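Inositol-3-phosphate synthase (Caenorhabditis elegans, PDB 1VKO) is a synthase of the Rossmann-type dinucleotide-binding class that binds nicotinamide-adenine-dinucleotide and assembles from four protein chains. Local coordinates at residues A[203-207]-A[362-366]; A[252-256]-A[278-283]; A[43-49]-A[60-66]. All coordinates share one frame; numbering follows the deposited sequence.

Interaction 1 of 3, residues A[203-207]-A[362-366]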
ATOM      1  N   ILE A 203     -14.609  29.695  13.110  1.00 25.34           N
ATOM      2  CA  ILE A 203     -14.145  28.270  13.137  1.00 26.63           C
ATOM      3  C   ILE A 203     -15.297  27.277  13.030  1.00 32.29           C
ATOM      4  O   ILE A 203     -16.452  27.717  12.906  1.00 36.16           O
ATOM      5  CB  ILE A 203     -13.295  27.954  14.399  1.00 28.35           C
ATOM      6  CG1 ILE A 203     -14.156  27.910  15.646  1.00 26.69           C
ATOM      7  CG2 ILE A 203     -12.177  28.977  14.598  1.00 33.29           C
ATOM      8  CD1 ILE A 203     -13.361  28.102  16.925  1.00 30.46           C
ATOM      9  N   ALA A 204     -15.011  25.956  13.064  1.00 32.23           N
ATOM     10  CA  ALA A 204     -16.065  24.915  13.028  1.00 34.90           C
ATOM     11  C   ALA A 204     -17.046  25.067  14.193  1.00 38.05           C
ATOM     12  O   ALA A 204     -16.660  25.000  15.366  1.00 34.75           O
ATOM     13  CB  ALA A 204     -15.465  23.534  13.051  1.00 35.59           C
ATOM     14  N   SER A 205     -18.321  25.259  13.866  1.00 41.40           N
ATOM     15  CA  SER A 205     -19.358  25.411  14.902  1.00 42.00           C
ATOM     16  C   SER A 205     -19.315  24.311  16.001  1.00 40.01           C
ATOM     17  O   SER A 205     -19.890  24.476  17.096  1.00 39.65           O
ATOM     18  CB  SER A 205     -20.761  25.582  14.264  1.00 42.09           C
ATOM     19  OG  SER A 205     -21.351  24.349  13.913  1.00 42.02           O
ATOM     20  N   ASN A 206     -18.590  23.225  15.733  1.00 38.97           N
ATOM     21  CA  ASN A 206     -18.477  22.133  16.704  1.00 42.17           C
ATOM     22  C   ASN A 206     -17.551  22.410  17.934  1.00 39.85           C
ATOM     23  O   ASN A 206     -17.416  21.571  18.844  1.00 37.55           O
ATOM     24  CB  ASN A 206     -18.300  20.721  16.024  1.00 42.89           C
ATOM     25  CG  ASN A 206     -16.981  20.566  15.245  1.00 44.62           C
ATOM     26  OD1 ASN A 206     -15.899  20.907  15.756  1.00 36.06           O
ATOM     27  ND2 ASN A 206     -17.066  20.007  14.007  1.00 24.11           N
ATOM     28  N   GLN A 207     -16.993  23.622  17.967  1.00 37.08           N
ATOM     29  CA  GLN A 207     -16.051  24.040  19.004  1.00 37.54           C
ATOM     30  C   GLN A 207     -16.685  24.824  20.159  1.00 36.26           C
ATOM     31  O   GLN A 207     -15.963  25.275  21.039  1.00 32.05           O
ATOM     32  CB  GLN A 207     -14.898  24.882  18.397  1.00 38.94           C
ATOM     33  CG  GLN A 207     -14.132  24.195  17.249  1.00 38.27           C
ATOM     34  CD  GLN A 207     -13.259  23.055  17.742  1.00 41.37           C
ATOM     35  OE1 GLN A 207     -12.518  23.202  18.743  1.00 32.85           O
ATOM     36  NE2 GLN A 207     -13.343  21.914  17.055  1.00 31.47           N
ATOM     37  N   LYS A 362     -11.648  17.100  13.726  1.00 34.16           N
ATOM     38  CA  LYS A 362     -13.026  17.443  14.109  1.00 37.49           C
ATOM     39  C   LYS A 362     -13.394  18.883  13.676  1.00 39.09           C
ATOM     40  O   LYS A 362     -14.558  19.168  13.302  1.00 39.51           O
ATOM     41  CB  LYS A 362     -13.198  17.252  15.620  1.00 37.75           C
ATOM     42  CG  LYS A 362     -14.601  17.484  16.196  1.00 44.96           C
ATOM     43  CD  LYS A 362     -14.511  17.498  17.737  1.00 46.60           C
ATOM     44  CE  LYS A 362     -15.587  18.362  18.382  1.00 48.76           C
ATOM     45  NZ  LYS A 362     -16.647  17.546  19.079  1.00 40.67           N
ATOM     46  N   ASN A 363     -12.396  19.771  13.710  1.00 38.25           N
ATOM     47  CA  ASN A 363     -12.537  21.137  13.184  1.00 41.52           C
ATOM     48  C   ASN A 363     -12.621  21.212  11.646  1.00 42.32           C
ATOM     49  O   ASN A 363     -13.425  21.963  11.081  1.00 42.30           O
ATOM     50  CB  ASN A 363     -11.396  22.049  13.689  1.00 41.13           C
ATOM     51  CG  ASN A 363     -11.707  23.537  13.486  1.00 41.54           C
ATOM     52  OD1 ASN A 363     -12.727  24.046  13.986  1.00 31.40           O
ATOM     53  ND2 ASN A 363     -10.840  24.231  12.751  1.00 25.06           N
ATOM     54  N   LEU A 364     -11.778  20.430  10.978  1.00 44.73           N
ATOM     55  CA  LEU A 364     -11.783  20.329   9.517  1.00 46.52           C
ATOM     56  C   LEU A 364     -12.905  19.422   8.982  1.00 46.49           C
ATOM     57  O   LEU A 364     -12.917  19.128   7.778  1.00 47.16           O
ATOM     58  CB  LEU A 364     -10.400  19.878   9.005  1.00 47.17           C
ATOM     59  CG  LEU A 364      -9.203  20.649   9.594  1.00 50.38           C
ATOM     60  CD1 LEU A 364      -7.920  19.802   9.555  1.00 54.64           C
ATOM     61  CD2 LEU A 364      -9.013  22.015   8.902  1.00 54.17           C
ATOM     62  N   SER A 365     -13.824  18.989   9.871  1.00 45.42           N
ATOM     63  CA  SER A 365     -15.102  18.320   9.491  1.00 45.28           C
ATOM     64  C   SER A 365     -15.931  19.311   8.710  1.00 45.82           C
ATOM     65  O   SER A 365     -16.694  18.918   7.824  1.00 44.70           O
ATOM     66  CB  SER A 365     -15.979  17.937  10.706  1.00 45.07           C
ATOM     67  OG  SER A 365     -15.470  16.871  11.479  1.00 51.26           O
ATOM     68  N   GLU A 366     -15.810  20.597   9.077  1.00 45.80           N
ATOM     69  CA  GLU A 366     -16.680  21.648   8.507  1.00 45.63           C
ATOM     70  C   GLU A 366     -16.083  22.326   7.264  1.00 46.99           C
ATOM     71  O   GLU A 366     -14.852  22.441   7.138  1.00 46.30           O
ATOM     72  CB  GLU A 366     -17.187  22.619   9.582  1.00 43.41           C
ATOM     73  CG  GLU A 366     -18.139  21.940  10.555  1.00 37.72           C
ATOM     74  CD  GLU A 366     -18.919  22.900  11.446  1.00 43.83           C
ATOM     75  OE1 GLU A 366     -18.966  24.123  11.170  1.00 42.69           O
ATOM     76  OE2 GLU A 366     -19.486  22.420  12.451  1.00 44.68           O
TER

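Interaction 2 of 3, residues A[252-256]-A[278-283]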
ATOM      1  N   GLU A 252      -9.252  28.736  11.225  1.00 16.42           N
ATOM      2  CA  GLU A 252     -10.384  29.644  10.936  1.00 22.53           C
ATOM      3  C   GLU A 252     -10.730  29.535   9.450  1.00 26.31           C
ATOM      4  O   GLU A 252      -9.925  29.047   8.666  1.00 28.38           O
ATOM      5  CB  GLU A 252      -9.994  31.119  11.190  1.00 21.65           C
ATOM      6  CG  GLU A 252      -9.482  31.395  12.598  1.00 17.71           C
ATOM      7  CD  GLU A 252      -9.180  32.859  12.892  1.00 17.95           C
ATOM      8  OE1 GLU A 252      -8.538  33.591  12.087  1.00 19.59           O
ATOM      9  OE2 GLU A 252      -9.585  33.278  13.984  1.00 31.27           O
ATOM     10  N   ARG A 253     -11.915  29.993   9.053  1.00 28.70           N
ATOM     11  CA  ARG A 253     -12.166  30.254   7.625  1.00 28.89           C
ATOM     12  C   ARG A 253     -11.413  31.512   7.175  1.00 27.97           C
ATOM     13  O   ARG A 253     -10.834  32.259   7.982  1.00 32.12           O
ATOM     14  CB  ARG A 253     -13.665  30.431   7.341  1.00 27.98           C
ATOM     15  CG  ARG A 253     -14.290  31.602   8.092  1.00 28.12           C
ATOM     16  CD  ARG A 253     -15.676  31.974   7.645  1.00 24.88           C
ATOM     17  NE  ARG A 253     -16.259  33.060   8.441  1.00 30.38           N
ATOM     18  CZ  ARG A 253     -16.176  34.367   8.163  1.00 33.44           C
ATOM     19  NH1 ARG A 253     -15.484  34.807   7.098  1.00 24.70           N
ATOM     20  NH2 ARG A 253     -16.769  35.249   8.974  1.00 22.23           N
ATOM     21  N   TYR A 254     -11.405  31.716   5.867  1.00 29.40           N
ATOM     22  CA  TYR A 254     -10.852  32.886   5.227  1.00 26.77           C
ATOM     23  C   TYR A 254     -11.762  34.079   5.499  1.00 25.87           C
ATOM     24  O   TYR A 254     -12.965  33.958   5.525  1.00 29.52           O
ATOM     25  CB  TYR A 254     -10.826  32.625   3.719  1.00 27.90           C
ATOM     26  CG  TYR A 254      -9.538  32.015   3.210  1.00 28.16           C
ATOM     27  CD1 TYR A 254      -8.978  30.907   3.821  1.00 22.48           C
ATOM     28  CD2 TYR A 254      -8.873  32.570   2.120  1.00 20.35           C
ATOM     29  CE1 TYR A 254      -7.802  30.372   3.381  1.00 16.67           C
ATOM     30  CE2 TYR A 254      -7.702  32.017   1.648  1.00 25.93           C
ATOM     31  CZ  TYR A 254      -7.177  30.900   2.280  1.00 24.09           C
ATOM     32  OH  TYR A 254      -5.986  30.336   1.835  1.00 36.05           O
ATOM     33  N   THR A 255     -11.179  35.241   5.676  1.00 25.98           N
ATOM     34  CA  THR A 255     -11.908  36.500   5.659  1.00 26.50           C
ATOM     35  C   THR A 255     -12.107  36.904   4.191  1.00 29.99           C
ATOM     36  O   THR A 255     -11.454  36.324   3.318  1.00 27.22           O
ATOM     37  CB  THR A 255     -11.001  37.552   6.342  0.50 26.04           C
ATOM     38  OG1 THR A 255     -10.773  37.180   7.708  0.50 30.31           O
ATOM     39  CG2 THR A 255     -11.679  38.889   6.453  0.50 25.35           C
ATOM     40  N   ASP A 256     -13.005  37.859   3.906  1.00 33.03           N
ATOM     41  CA  ASP A 256     -12.998  38.536   2.601  1.00 38.38           C
ATOM     42  C   ASP A 256     -11.717  39.359   2.536  1.00 41.33           C
ATOM     43  O   ASP A 256     -11.079  39.635   3.582  1.00 41.46           O
ATOM     44  CB  ASP A 256     -14.219  39.448   2.412  1.00 41.50           C
ATOM     45  CG  ASP A 256     -15.520  38.666   2.200  1.00 54.59           C
ATOM     46  OD1 ASP A 256     -15.572  37.818   1.270  1.00 65.84           O
ATOM     47  OD2 ASP A 256     -16.548  38.833   2.907  1.00 63.77           O
ATOM     48  N   GLU A 278     -15.881  41.111   9.127  1.00 33.33           N
ATOM     49  CA  GLU A 278     -14.808  40.354   8.476  1.00 30.89           C
ATOM     50  C   GLU A 278     -13.441  40.734   9.032  1.00 29.66           C
ATOM     51  O   GLU A 278     -12.508  41.016   8.282  1.00 37.08           O
ATOM     52  CB  GLU A 278     -14.819  40.542   6.938  1.00 34.04           C
ATOM     53  CG  GLU A 278     -15.871  39.743   6.162  1.00 30.81           C
ATOM     54  CD  GLU A 278     -15.804  38.237   6.408  1.00 31.55           C
ATOM     55  OE1 GLU A 278     -14.822  37.589   6.014  1.00 24.81           O
ATOM     56  OE2 GLU A 278     -16.760  37.680   6.982  1.00 43.66           O
ATOM     57  N   VAL A 279     -13.322  40.749  10.345  1.00 24.79           N
ATOM     58  CA  VAL A 279     -12.039  40.894  11.021  1.00 25.01           C
ATOM     59  C   VAL A 279     -11.926  39.730  12.001  1.00 23.06           C
ATOM     60  O   VAL A 279     -12.678  39.656  12.958  1.00 23.89           O
ATOM     61  CB  VAL A 279     -11.925  42.266  11.740  1.00 24.58           C
ATOM     62  CG1 VAL A 279     -10.670  42.344  12.608  1.00 26.62           C
ATOM     63  CG2 VAL A 279     -11.935  43.390  10.719  1.00 21.17           C
ATOM     64  N   SER A 280     -11.011  38.812  11.715  1.00 21.71           N
ATOM     65  CA  SER A 280     -10.896  37.574  12.462  1.00 20.18           C
ATOM     66  C   SER A 280     -10.143  37.735  13.774  1.00 19.03           C
ATOM     67  O   SER A 280      -9.367  38.681  13.935  1.00 26.20           O
ATOM     68  CB  SER A 280     -10.200  36.507  11.613  1.00 17.85           C
ATOM     69  OG  SER A 280      -8.786  36.635  11.665  1.00 27.30           O
ATOM     70  N   PRO A 281     -10.335  36.784  14.687  1.00 19.30           N
ATOM     71  CA  PRO A 281      -9.517  36.662  15.886  1.00 17.54           C
ATOM     72  C   PRO A 281      -8.033  36.608  15.529  1.00 21.49           C
ATOM     73  O   PRO A 281      -7.205  37.192  16.244  1.00 19.64           O
ATOM     74  CB  PRO A 281      -9.951  35.313  16.434  1.00 15.96           C
ATOM     75  CG  PRO A 281     -11.415  35.252  16.031  1.00 10.97           C
ATOM     76  CD  PRO A 281     -11.378  35.729  14.637  1.00 20.72           C
ATOM     77  N   SER A 282      -7.702  35.924  14.430  1.00 18.67           N
ATOM     78  CA  SER A 282      -6.315  35.809  14.022  1.00 20.94           C
ATOM     79  C   SER A 282      -5.784  37.101  13.465  1.00 18.54           C
ATOM     80  O   SER A 282      -4.594  37.299  13.498  1.00 22.99           O
ATOM     81  CB  SER A 282      -6.076  34.659  13.047  1.00 20.50           C
ATOM     82  OG  SER A 282      -6.493  34.988  11.743  1.00 24.05           O
ATOM     83  N   ASN A 283      -6.657  37.980  12.973  1.00 18.18           N
ATOM     84  CA  ASN A 283      -6.241  39.324  12.544  1.00 17.31           C
ATOM     85  C   ASN A 283      -5.855  40.157  13.763  1.00 20.00           C
ATOM     86  O   ASN A 283      -4.899  40.898  13.710  1.00 22.76           O
ATOM     87  CB  ASN A 283      -7.380  40.048  11.850  1.00 17.67           C
ATOM     88  CG  ASN A 283      -7.585  39.616  10.380  1.00 21.69           C
ATOM     89  OD1 ASN A 283      -8.639  39.868   9.813  1.00 27.63           O
ATOM     90  ND2 ASN A 283      -6.584  39.004   9.770  1.00 19.38           N
TER
HETATM   91  O   HOH W   1      -8.056  36.103   9.267  1.00 16.21           O

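Interaction 3 of 3, residues A[43-49]-A[60-66]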
ATOM      1  N   PHE A  43      29.701  38.839   1.392  1.00 34.35           N
ATOM      2  CA  PHE A  43      29.375  37.733   0.497  1.00 33.55           C
ATOM      3  C   PHE A  43      29.171  38.274  -0.915  1.00 33.87           C
ATOM      4  O   PHE A  43      28.426  39.221  -1.100  1.00 37.64           O
ATOM      5  CB  PHE A  43      28.114  37.034   1.007  1.00 32.99           C
ATOM      6  CG  PHE A  43      27.521  36.039   0.042  1.00 32.48           C
ATOM      7  CD1 PHE A  43      28.200  34.863  -0.285  1.00 31.38           C
ATOM      8  CD2 PHE A  43      26.274  36.278  -0.533  1.00 27.36           C
ATOM      9  CE1 PHE A  43      27.644  33.943  -1.182  1.00 24.74           C
ATOM     10  CE2 PHE A  43      25.722  35.374  -1.429  1.00 28.41           C
ATOM     11  CZ  PHE A  43      26.413  34.199  -1.747  1.00 23.33           C
ATOM     12  N   THR A  44      29.852  37.694  -1.897  1.00 33.38           N
ATOM     13  CA  THR A  44      29.685  38.070  -3.296  1.00 31.44           C
ATOM     14  C   THR A  44      28.641  37.161  -3.940  1.00 32.51           C
ATOM     15  O   THR A  44      28.890  35.974  -4.140  1.00 32.52           O
ATOM     16  CB  THR A  44      31.050  37.981  -4.014  1.00 32.81           C
ATOM     17  OG1 THR A  44      31.905  39.062  -3.575  1.00 32.03           O
ATOM     18  CG2 THR A  44      30.910  38.198  -5.512  1.00 26.93           C
ATOM     19  N   TYR A  45      27.459  37.718  -4.238  1.00 32.84           N
ATOM     20  CA  TYR A  45      26.310  36.944  -4.758  1.00 30.10           C
ATOM     21  C   TYR A  45      26.277  36.802  -6.301  1.00 30.89           C
ATOM     22  O   TYR A  45      26.246  37.793  -7.036  1.00 31.53           O
ATOM     23  CB  TYR A  45      24.995  37.527  -4.202  1.00 30.27           C
ATOM     24  CG  TYR A  45      23.709  36.895  -4.728  1.00 24.48           C
ATOM     25  CD1 TYR A  45      23.419  35.544  -4.487  1.00 32.37           C
ATOM     26  CD2 TYR A  45      22.778  37.653  -5.453  1.00 26.31           C
ATOM     27  CE1 TYR A  45      22.249  34.954  -4.966  1.00 25.96           C
ATOM     28  CE2 TYR A  45      21.581  37.070  -5.938  1.00 27.39           C
ATOM     29  CZ  TYR A  45      21.334  35.721  -5.679  1.00 22.86           C
ATOM     30  OH  TYR A  45      20.189  35.123  -6.117  1.00 28.77           O
ATOM     31  N   ARG A  46      26.285  35.567  -6.790  1.00 31.55           N
ATOM     32  CA  ARG A  46      26.280  35.324  -8.232  1.00 31.76           C
ATOM     33  C   ARG A  46      24.875  35.258  -8.795  1.00 28.80           C
ATOM     34  O   ARG A  46      24.146  34.320  -8.513  1.00 31.19           O
ATOM     35  CB  ARG A  46      26.993  34.011  -8.568  1.00 33.80           C
ATOM     36  CG  ARG A  46      28.455  33.889  -8.130  1.00 37.40           C
ATOM     37  CD  ARG A  46      29.155  32.799  -8.913  1.00 35.32           C
ATOM     38  NE  ARG A  46      30.330  32.222  -8.278  1.00 54.96           N
ATOM     39  CZ  ARG A  46      30.351  31.056  -7.629  1.00 63.87           C
ATOM     40  NH1 ARG A  46      29.242  30.325  -7.469  1.00 57.42           N
ATOM     41  NH2 ARG A  46      31.493  30.631  -7.108  1.00 65.07           N
ATOM     42  N   LYS A  47      24.499  36.236  -9.612  1.00 29.53           N
ATOM     43  CA  LYS A  47      23.130  36.303 -10.162  1.00 29.63           C
ATOM     44  C   LYS A  47      23.153  36.498 -11.659  1.00 29.89           C
ATOM     45  O   LYS A  47      23.901  37.328 -12.167  1.00 34.23           O
ATOM     46  CB  LYS A  47      22.313  37.428  -9.509  1.00 27.25           C
ATOM     47  CG  LYS A  47      20.928  37.600 -10.105  1.00 26.48           C
ATOM     48  CD  LYS A  47      20.050  38.560  -9.334  1.00 24.89           C
ATOM     49  CE  LYS A  47      18.967  39.182 -10.236  1.00 36.46           C
ATOM     50  NZ  LYS A  47      18.033  38.224 -10.923  1.00 37.53           N
ATOM     51  N   ASN A  48      22.351  35.717 -12.363  1.00 27.48           N
ATOM     52  CA  ASN A  48      22.185  35.896 -13.785  1.00 29.14           C
ATOM     53  C   ASN A  48      21.160  36.983 -14.089  1.00 28.79           C
ATOM     54  O   ASN A  48      20.167  37.103 -13.401  1.00 26.80           O
ATOM     55  CB  ASN A  48      21.750  34.580 -14.433  1.00 28.61           C
ATOM     56  CG  ASN A  48      22.878  33.604 -14.570  1.00 32.18           C
ATOM     57  OD1 ASN A  48      24.031  34.002 -14.767  1.00 28.70           O
ATOM     58  ND2 ASN A  48      22.561  32.305 -14.482  1.00 25.65           N
ATOM     59  N   HIS A  49      21.421  37.778 -15.115  1.00 28.77           N
ATOM     60  CA  HIS A  49      20.479  38.781 -15.553  1.00 29.99           C
ATOM     61  C   HIS A  49      20.138  38.492 -17.011  1.00 31.50           C
ATOM     62  O   HIS A  49      20.996  38.055 -17.770  1.00 32.91           O
ATOM     63  CB  HIS A  49      21.102  40.168 -15.404  1.00 30.73           C
ATOM     64  CG  HIS A  49      21.333  40.578 -13.981  1.00 23.12           C
ATOM     65  ND1 HIS A  49      20.528  41.489 -13.331  1.00 18.46           N
ATOM     66  CD2 HIS A  49      22.269  40.191 -13.081  1.00 19.75           C
ATOM     67  CE1 HIS A  49      20.969  41.658 -12.095  1.00 25.90           C
ATOM     68  NE2 HIS A  49      22.031  40.893 -11.922  1.00 26.27           N
ATOM     69  N   THR A  60      23.513  37.304 -18.718  1.00 30.15           N
ATOM     70  CA  THR A  60      24.637  38.062 -18.214  1.00 28.42           C
ATOM     71  C   THR A  60      24.859  37.766 -16.732  1.00 29.17           C
ATOM     72  O   THR A  60      24.111  38.251 -15.900  1.00 29.24           O
ATOM     73  CB  THR A  60      24.405  39.576 -18.436  1.00 30.12           C
ATOM     74  OG1 THR A  60      24.304  39.851 -19.840  1.00 35.55           O
ATOM     75  CG2 THR A  60      25.626  40.370 -18.016  1.00 22.47           C
ATOM     76  N   PRO A  61      25.880  36.963 -16.398  1.00 30.93           N
ATOM     77  CA  PRO A  61      26.252  36.756 -14.994  1.00 30.31           C
ATOM     78  C   PRO A  61      26.904  37.997 -14.359  1.00 30.13           C
ATOM     79  O   PRO A  61      27.894  38.517 -14.895  1.00 30.05           O
ATOM     80  CB  PRO A  61      27.253  35.589 -15.065  1.00 30.42           C
ATOM     81  CG  PRO A  61      27.815  35.641 -16.461  1.00 29.31           C
ATOM     82  CD  PRO A  61      26.724  36.175 -17.322  1.00 29.43           C
ATOM     83  N   LYS A  62      26.358  38.456 -13.233  1.00 28.59           N
ATOM     84  CA  LYS A  62      26.896  39.611 -12.516  1.00 28.63           C
ATOM     85  C   LYS A  62      27.134  39.266 -11.039  1.00 29.82           C
ATOM     86  O   LYS A  62      26.657  38.251 -10.554  1.00 28.79           O
ATOM     87  CB  LYS A  62      25.946  40.833 -12.683  1.00 30.45           C
ATOM     88  CG  LYS A  62      25.555  41.149 -14.167  1.00 32.42           C
ATOM     89  CD  LYS A  62      24.700  42.415 -14.352  1.00 38.08           C
ATOM     90  CE  LYS A  62      24.541  42.768 -15.851  1.00 43.73           C
ATOM     91  NZ  LYS A  62      23.563  43.861 -16.188  1.00 41.32           N
ATOM     92  N   GLU A  63      27.883  40.102 -10.320  1.00 33.14           N
ATOM     93  CA  GLU A  63      28.153  39.847  -8.900  1.00 35.69           C
ATOM     94  C   GLU A  63      27.643  40.966  -8.017  1.00 36.83           C
ATOM     95  O   GLU A  63      27.733  42.130  -8.388  1.00 38.85           O
ATOM     96  CB  GLU A  63      29.642  39.642  -8.619  1.00 35.78           C
ATOM     97  CG  GLU A  63      30.447  38.969  -9.723  1.00 44.50           C
ATOM     98  CD  GLU A  63      31.702  38.301  -9.190  1.00 53.39           C
ATOM     99  OE1 GLU A  63      31.577  37.151  -8.705  1.00 64.66           O
ATOM    100  OE2 GLU A  63      32.798  38.914  -9.248  1.00 50.65           O
ATOM    101  N   HIS A  64      27.140  40.603  -6.832  1.00 36.72           N
ATOM    102  CA  HIS A  64      26.522  41.560  -5.895  1.00 34.51           C
ATOM    103  C   HIS A  64      27.083  41.406  -4.469  1.00 35.03           C
ATOM    104  O   HIS A  64      26.752  40.462  -3.743  1.00 33.71           O
ATOM    105  CB  HIS A  64      24.993  41.391  -5.888  1.00 33.71           C
ATOM    106  CG  HIS A  64      24.346  41.587  -7.227  1.00 28.43           C
ATOM    107  ND1 HIS A  64      24.402  40.641  -8.229  1.00 26.42           N
ATOM    108  CD2 HIS A  64      23.610  42.608  -7.719  1.00 24.18           C
ATOM    109  CE1 HIS A  64      23.737  41.077  -9.285  1.00 18.72           C
ATOM    110  NE2 HIS A  64      23.247  42.270  -9.003  1.00 26.84           N
ATOM    111  N   ASP A  65      27.941  42.327  -4.055  1.00 34.54           N
ATOM    112  CA  ASP A  65      28.576  42.161  -2.759  1.00 35.59           C
ATOM    113  C   ASP A  65      27.588  42.494  -1.656  1.00 34.33           C
ATOM    114  O   ASP A  65      27.078  43.607  -1.584  1.00 35.25           O
ATOM    115  CB  ASP A  65      29.850  43.003  -2.662  1.00 37.32           C
ATOM    116  CG  ASP A  65      30.908  42.571  -3.674  1.00 45.59           C
ATOM    117  OD1 ASP A  65      30.608  41.667  -4.481  1.00 43.28           O
ATOM    118  OD2 ASP A  65      32.056  43.079  -3.749  1.00 50.34           O
ATOM    119  N   TYR A  66      27.276  41.508  -0.828  1.00 33.08           N
ATOM    120  CA  TYR A  66      26.442  41.742   0.340  1.00 32.81           C
ATOM    121  C   TYR A  66      27.363  41.933   1.538  1.00 33.16           C
ATOM    122  O   TYR A  66      28.382  41.267   1.628  1.00 36.86           O
ATOM    123  CB  TYR A  66      25.501  40.550   0.572  1.00 32.74           C
ATOM    124  CG  TYR A  66      24.188  40.607  -0.180  1.00 32.05           C
ATOM    125  CD1 TYR A  66      24.066  40.056  -1.449  1.00 35.01           C
ATOM    126  CD2 TYR A  66      23.065  41.213   0.376  1.00 33.19           C
ATOM    127  CE1 TYR A  66      22.855  40.105  -2.153  1.00 24.40           C
ATOM    128  CE2 TYR A  66      21.842  41.264  -0.324  1.00 28.77           C
ATOM    129  CZ  TYR A  66      21.753  40.705  -1.587  1.00 32.46           C
ATOM    130  OH  TYR A  66      20.560  40.736  -2.293  1.00 28.25           O
TER
HETATM  131  O   HOH W   2      21.811  39.804 -20.620  1.00 28.21           O

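Interaction 1 of 3, residues A[203-207]-A[362-366]
S205 and E366 meet through two bonds that divide the carboxylate between them. S205 OG donates to E366 OE2 at 3.1 Å, and OE2 accepts through its syn lone pair, while S205 N donates to E366 OE1 at 3.0 Å from above the carboxylate plane. Both oxygens are therefore occupied by one serine, which limits how far the group can turn. Beside them, A204 N donates to N363 OD1 (3.1 Å), and the methyl CB of A204 presses close to the same oxygen. The third link runs through N206: its ND2 reaches K362 O at 2.7 Å, in the final turn of helix 359-363. With CG held between its backbone N and carbonyl carbon (chi1 65°), N206 turns its amide across to K362, whose aliphatic chain slides past it in the opposite direction. K362 O takes a second bond, from S365 OG at 3.1 Å, and the two donors approach from opposite faces of the carbonyl plane.

A second shell holds these groups in place. Q207 NE2 donates to N206 OD1 at 3.0 Å, almost in line with the C=O bond, so the N206 amide is gripped at both ends and its rotation is fixed. Q207 OE1 is in turn bonded to N359 ND2, at the start of the short helix, and the far end of the N363 amide, ND2, is tied to T251 O. I203 borders the bound nicotinamide-adenine-dinucleotide.

E366 occupies the N-cap position of helix 367-378, and the contact thus pins the 203-207 loop to the joint between two successive helices. Q369 of helix 367-378 packs on A204 and N363, and Y406 of strand 399-406 lies against K362 and S365.

Interaction 2 of 3, residues A[252-256]-A[278-283]
E278 is folded back at its second torsion (chi2 -56°), whereas R253 leaves its backbone with CG between N and the carbonyl carbon (chi1 61°) and then runs extended; the two side chains cross at about a right angle with their flat ends nearly coplanar. The resulting salt bridge is end-on: E278 OE1 lies in the guanidinium plane, 3.1 Å from R253 NH1, and NH1 also reaches E278 OE2, which R253 NH2 grips too, both at 3.1 Å. D256 N adds a bond to E278 OE1 at 2.8 Å, on its anti side, so three donor atoms hold the carboxylate. S280 is the N-cap of helix 281-291, which comes after strand 242-247 and helix 265-273 in the Rossmann-type domain; N283, in the first turn, accepts from S280 N through OD1 at 3.2 Å and ties the N-cap residue to the helix. The E252 carboxylate lies over this helix start, OE2 touching P281 CD and receiving a weak bond from S282 N (3.3 Å), a position where the helix end would probably stabilise its negative charge. P281 also borders the bound nicotinamide-adenine-dinucleotide. On the loop side, R253 NE is bonded to D201 O, and F202 makes a cation-pi contact with the same guanidinium.

Interaction 3 of 3, residues A[43-49]-A[60-66]
F43 to H49 and T60 to Y66 are the paired middle parts of the two strands, 38-53 and 56-71, of a beta hairpin, neighbours in an antiparallel sheet. The short segments run at 150° to each other, with their axes 4.2 Å apart at the closest point. Four hydrogen-bonded pairs, F43 with Y66, Y45 with H64, K47 with K62 and H49 with T60, each exchange two backbone bonds; the non-hydrogen-bonded pairs T44-D65, R46-E63 and N48-P61 lie between them and put their side chains on the other face.

On the face of the hydrogen-bonded pairs, Y45 and Y66 lie side by side and point the same way, Y45 CB approaching the edge of the Y66 ring at CD1 (3.9 Å); Y66 OH bonds to T527 of the second subunit. Farther along, K62 lays its aliphatic chain over the H49 imidazole in a CH-pi contact, K62 CD being 3.9 Å from the ring centroid; K47 CE lies over the opposite face, and the ring is held between two lysine chains. The H49 and H64 rings meet rim to rim, their planes 23° apart.

On the other face, T44 OG1 donates to D65 OD1 at 3.0 Å from above the carboxylate plane, while T44 CG2 rests against E63 OE1, at 3.4 Å. D65 also forms a salt bridge with K533 of the second subunit, and N48 ND2 bonds to L128 O of that subunit. R46 pairs with D518 of its own chain. The paired residues bond to each other, while the backbone of R46 and E63, in a non-hydrogen-bonded pair, and several side-chain ends bond to the second subunit, which implies a ribbon that serves as part of the subunit interface.

Overall arrangement
Along the chain, interaction 3 closes first, and interaction 2 is nested within the loop that interaction 1 closes. Interactions 1 and 2 have centres 15 Å apart and touch directly, I203 CG2 packing on E252 CA at 4.1 Å; the side chains of I203 and P281 each come within about 4 Å of the bound nicotinamide-adenine-dinucleotide. The loop after strand 242-247, the 203-207 turn and the starts of helices 281-291 and 367-378 thus meet in one region beside the nicotinamide-adenine-dinucleotide. The 43-49/60-66 hairpin belongs to a separate antiparallel sheet, its centre about 49 Å from that of interaction 1 and 41 Å from that of interaction 2, and contributes instead to contact between subunits.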